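Local atomic coordinates of probable ss-1,3-N-acetylglucosaminyltransferase (Staphylococcus aureus subsp. aureus N315, PDB entry 6H1J), a protein that is probably a glycosyltransferase, with a family 2 catalytic domain of the GT-A type followed by a TarS-type linker domain. Residues 29-34 against 65-70; 40-45 against 113-118. All blocks are in the same frame, centred on the assembly; numbering follows the deposited sequence.

Interaction 1. Residues 29-34 against 65-70; sequences FNNGEK and GETLNV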
# COMPACT_ATOMS: atom_id res chain seq x y z
N PHE B 29 40.57 11.42 21.01
CA PHE B 29 41.21 10.49 20.09
C PHE B 29 41.62 11.27 18.84
O PHE B 29 40.75 11.78 18.13
CB PHE B 29 40.29 9.33 19.71
CG PHE B 29 40.87 8.41 18.67
CD1 PHE B 29 41.70 7.35 19.04
CD2 PHE B 29 40.61 8.60 17.32
CE1 PHE B 29 42.24 6.51 18.08
CE2 PHE B 29 41.15 7.75 16.36
CZ PHE B 29 41.96 6.71 16.74
N ASN B 30 42.94 11.38 18.63
CA ASN B 30 43.57 11.93 17.43
C ASN B 30 43.00 13.31 17.09
O ASN B 30 42.82 13.63 15.92
CB ASN B 30 43.45 10.99 16.22
CG ASN B 30 44.28 9.73 16.36
OD1 ASN B 30 44.88 9.49 17.40
ND2 ASN B 30 44.30 8.92 15.32
N ASN B 31 42.76 14.12 18.13
CA ASN B 31 42.19 15.46 17.96
C ASN B 31 43.28 16.46 17.55
O ASN B 31 42.99 17.43 16.86
CB ASN B 31 41.52 15.94 19.25
CG ASN B 31 40.45 14.99 19.73
OD1 ASN B 31 40.73 13.97 20.36
ND2 ASN B 31 39.21 15.32 19.40
N GLY B 32 44.50 16.24 18.05
CA GLY B 32 45.65 17.09 17.76
C GLY B 32 45.48 18.51 18.28
O GLY B 32 44.84 18.72 19.32
N GLU B 33 46.03 19.46 17.53
CA GLU B 33 46.17 20.88 17.91
C GLU B 33 44.81 21.53 18.22
O GLU B 33 44.75 22.44 19.04
CB GLU B 33 46.93 21.63 16.80
CG GLU B 33 46.59 23.11 16.67
CD GLU B 33 45.27 23.42 15.99
OE1 GLU B 33 44.63 24.43 16.37
OE2 GLU B 33 44.88 22.66 15.08
N LYS B 34 43.75 21.10 17.53
CA LYS B 34 42.37 21.60 17.72
C LYS B 34 42.00 21.65 19.22
O LYS B 34 41.31 22.55 19.66
CB LYS B 34 41.36 20.67 17.03
CG LYS B 34 41.16 20.89 15.54
CD LYS B 34 40.14 19.95 14.92
CE LYS B 34 40.49 18.49 15.10
NZ LYS B 34 39.63 17.60 14.29
N GLY B 65 52.00 10.94 18.99
CA GLY B 65 52.15 11.70 20.23
C GLY B 65 51.48 13.07 20.22
O GLY B 65 51.53 13.75 21.24
N GLU B 66 50.84 13.48 19.13
CA GLU B 66 50.37 14.87 19.01
C GLU B 66 49.21 15.18 19.98
O GLU B 66 49.18 16.27 20.58
CB GLU B 66 49.97 15.22 17.58
CG GLU B 66 49.64 16.69 17.39
CD GLU B 66 49.18 17.10 16.00
OE1 GLU B 66 49.87 16.72 15.02
OE2 GLU B 66 48.13 17.78 15.89
N THR B 67 48.23 14.29 20.13
CA THR B 67 47.12 14.62 21.02
C THR B 67 47.66 14.66 22.46
O THR B 67 47.34 15.58 23.25
CB THR B 67 45.91 13.70 20.80
OG1 THR B 67 45.39 13.90 19.48
CG2 THR B 67 44.80 13.93 21.79
N LEU B 68 48.50 13.68 22.79
CA LEU B 68 49.14 13.61 24.09
C LEU B 68 49.94 14.88 24.39
O LEU B 68 49.89 15.39 25.50
CB LEU B 68 50.06 12.39 24.13
CG LEU B 68 50.49 11.99 25.54
CD2 LEU B 68 49.62 10.84 26.04
N ASN B 69 50.70 15.36 23.40
CA ASN B 69 51.53 16.57 23.53
C ASN B 69 50.67 17.78 23.88
O ASN B 69 51.05 18.58 24.73
CB ASN B 69 52.36 16.84 22.26
CG ASN B 69 53.47 15.84 22.08
OD1 ASN B 69 53.84 15.18 23.05
ND2 ASN B 69 54.01 15.70 20.87
N VAL B 70 49.48 17.89 23.27
CA VAL B 70 48.60 18.99 23.57
C VAL B 70 48.12 18.86 25.01
O VAL B 70 48.09 19.82 25.75
CB VAL B 70 47.41 19.06 22.60
CG1 VAL B 70 46.38 20.07 23.10
CG2 VAL B 70 47.85 19.38 21.18

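Interaction 2. Residues 40-45 against 113-118; sequences SSVLNQ and DLLHER. With MG (magnesium ion), chain I.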
# COMPACT_ATOMS: atom_id res chain seq x y z
N SER B 40 40.93 25.07 26.53
CA SER B 40 40.95 26.49 26.95
C SER B 40 39.55 26.98 27.35
O SER B 40 39.39 27.70 28.36
CB SER B 40 41.60 27.36 25.92
OG SER B 40 41.49 28.72 26.31
N SER B 41 38.50 26.56 26.62
CA SER B 41 37.15 26.97 26.91
C SER B 41 36.72 26.44 28.28
O SER B 41 35.94 27.09 28.95
CB SER B 41 36.16 26.59 25.81
OG SER B 41 35.78 25.22 25.86
N VAL B 42 37.22 25.26 28.67
CA VAL B 42 36.89 24.66 29.96
C VAL B 42 37.65 25.38 31.10
O VAL B 42 37.08 25.64 32.16
CB VAL B 42 37.14 23.14 29.96
CG1 VAL B 42 36.88 22.51 31.32
CG2 VAL B 42 36.27 22.45 28.94
N LEU B 43 38.93 25.68 30.88
CA LEU B 43 39.77 26.34 31.88
C LEU B 43 39.35 27.81 32.05
O LEU B 43 39.52 28.34 33.14
CB LEU B 43 41.23 26.20 31.49
CG LEU B 43 41.74 24.76 31.46
CD1 LEU B 43 43.22 24.73 31.15
CD2 LEU B 43 41.45 24.04 32.77
N ASN B 44 38.76 28.42 31.03
CA ASN B 44 38.29 29.81 31.08
C ASN B 44 36.81 29.87 31.50
O ASN B 44 35.94 30.14 30.69
CB ASN B 44 38.50 30.49 29.72
CG ASN B 44 38.10 31.96 29.70
OD1 ASN B 44 38.33 32.67 30.68
ND2 ASN B 44 37.56 32.43 28.59
N GLN B 45 36.51 29.58 32.76
CA GLN B 45 35.11 29.61 33.27
C GLN B 45 34.98 30.70 34.33
O GLN B 45 35.94 30.97 35.07
CB GLN B 45 34.75 28.25 33.87
CG GLN B 45 34.50 27.16 32.83
CD GLN B 45 33.28 27.41 31.98
OE1 GLN B 45 32.16 27.49 32.50
NE2 GLN B 45 33.49 27.50 30.66
N ASP B 113 34.11 20.41 20.71
CA ASP B 113 33.16 21.47 21.10
C ASP B 113 33.78 22.51 22.05
O ASP B 113 34.95 22.42 22.44
CB ASP B 113 31.90 20.78 21.65
CG ASP B 113 31.24 19.89 20.61
OD1 ASP B 113 31.56 20.04 19.40
OD2 ASP B 113 30.43 19.05 21.00
N LEU B 114 32.99 23.54 22.37
CA LEU B 114 33.41 24.72 23.17
C LEU B 114 32.35 25.04 24.23
O LEU B 114 31.16 24.97 23.94
CB LEU B 114 33.55 25.93 22.26
CG LEU B 114 34.50 25.80 21.08
CD1 LEU B 114 34.42 27.06 20.24
CD2 LEU B 114 35.93 25.53 21.53
N LEU B 115 32.79 25.37 25.46
CA LEU B 115 31.90 25.93 26.47
C LEU B 115 32.01 27.46 26.45
O LEU B 115 33.12 28.01 26.36
CB LEU B 115 32.28 25.44 27.86
CG LEU B 115 32.20 23.95 28.16
CD1 LEU B 115 32.55 23.71 29.62
CD2 LEU B 115 30.81 23.39 27.83
N HIS B 116 30.86 28.12 26.57
CA HIS B 116 30.71 29.52 26.95
C HIS B 116 31.36 29.67 28.33
O HIS B 116 31.24 28.76 29.18
CB HIS B 116 29.21 29.89 27.03
CG HIS B 116 28.92 31.36 27.10
ND1 HIS B 116 29.05 32.08 28.27
CD2 HIS B 116 28.57 32.25 26.14
CE1 HIS B 116 28.82 33.37 28.03
NE2 HIS B 116 28.50 33.50 26.73
N GLU B 117 31.98 30.82 28.57
CA GLU B 117 32.68 31.05 29.86
C GLU B 117 31.72 30.98 31.06
O GLU B 117 32.19 30.73 32.20
CB GLU B 117 33.46 32.35 29.81
CG GLU B 117 32.64 33.61 29.94
CD GLU B 117 33.51 34.87 30.02
OE1 GLU B 117 34.73 34.74 30.31
OE2 GLU B 117 32.98 35.97 29.78
N ARG B 118 30.41 31.15 30.85
CA ARG B 118 29.46 31.16 31.99
C ARG B 118 28.68 29.84 32.09
O ARG B 118 27.73 29.78 32.89
CB ARG B 118 28.48 32.32 31.85
CG ARG B 118 29.14 33.68 31.71
CD ARG B 118 28.14 34.82 31.81
NE ARG B 118 26.97 34.45 32.59
CZ ARG B 118 26.79 34.77 33.86
NH1 ARG B 118 27.66 34.39 34.78
NH2 ARG B 118 25.72 35.46 34.22
MG MG I . 37.34 30.72 36.86
O HOH W 1 34.99 29.42 27.77
O HOH W 2 38.22 28.96 36.02
O HOH W 3 36.41 34.08 33.14
O HOH W 4 36.56 32.53 38.22
O HOH W 5 39.06 31.02 38.78
O HOH W 6 38.75 32.62 35.94

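Interaction 1. Residues 29-34 against 65-70
Gly32 and Thr67 bring the two backbones together, their CA atoms 4.3 Å apart, where the loop after strand 22-28 runs past the first turn of helix 66-72, for which Gly65 is the N-cap residue. From there the chains diverge, and Glu33 and Val70 stand farther apart. The N-H of Gly32 reaches Thr67 OG1 over 2.9 Å in a nearly straight bond (161°). The hydroxyl is set beside the backbone N of Thr67 (chi1 -64°), and it also meets Asp63 OD2, so loop and hydroxyl are tied to the residues leading into the helix. Glu66 stretches out, CG opposite its own N (chi1 -174°), and lays its carboxylate alongside Gly32: Glu66 OE2 comes to 3.2 Å from Gly32 CA and accepts a weak bond from Glu33 N. Val70 lays its methyl CG2 against the peptide of Gly32, 3.6 Å from Gly32 O, while its side chain also touches Leu35 and His36 of helix 35-43. One good bond and one weak one thus join loop N-H groups to side-chain oxygens of helix 66-72, a polar fastening just before helix 35-43 begins in this Rossmann-like GT-A domain.

Interaction 2. Residues 40-45 against 113-118
Ser41, in the last turn of helix 35-43, and Gln45, just beyond its end, grip the chain at Leu115 and His116. Leu115 N points almost straight at Ser41 OG (3.0 Å, 168°); the hydroxyl sits between its own backbone N and carbonyl carbon (chi1 78°) and also pairs with Thr38 O. The folded side chain of Gln45, bent at chi2, uses its NE2 twice. One bond runs from Gln45 NE2 to Ser41 O at 3.0 Å, close to the amide plane, and the other to His116 O, where the donor stands above the carbonyl plane. With OE1 receiving Leu120 N from the following helix, both ends of the buried amide are engaged and its rotation is fixed. Leu115 packs beside it: Leu115 CD1 meets Val42 CG2 at 4.0 Å, and the Gln45 side chain crosses that of Leu115 at about a right angle. Water 1 lies between Ser41 O and Leu115 O, at hydrogen-bonding distance from each. In the GT-A fold of family 2 enzymes, this joins the helix after the first strand to short strand 114-115, which pairs antiparallel with 222-225. Toward solvent the fit slackens. Glu117 CB still abuts Asn44 O at 3.4 Å, but the amide plane of Asn44 and the carboxylate plane of Glu117 are turned 58° against each other, and Asn44 ND2 stays 4.0 Å from Glu117 OE1; water 3 links Asn44 OD1 and Glu117 OE1 by weak bonds. At the outer end Gln45 O binds a magnesium ion at 2.3 Å, which Met47 O and four waters also coordinate.

Overall arrangement
The two contacts lie on the same side of the chain's centre, within the family 2 glycosyltransferase range, their centres about 18 Å apart and their nearest atoms about 6 Å apart without touching. Helix 35-43 connects them: interaction 1 engages the loop leading into it and interaction 2 its last turn and the residues just beyond. Along the chain the order is 29-34, 40-45, 65-70, 113-118, so the segments alternate and the two connections cross. Helix 35-43 thus has contacts close to both ends: the loop before it meets helix 66-72 and its last turn meets strand 114-115, both later in the sequence and all within the GT-A domain.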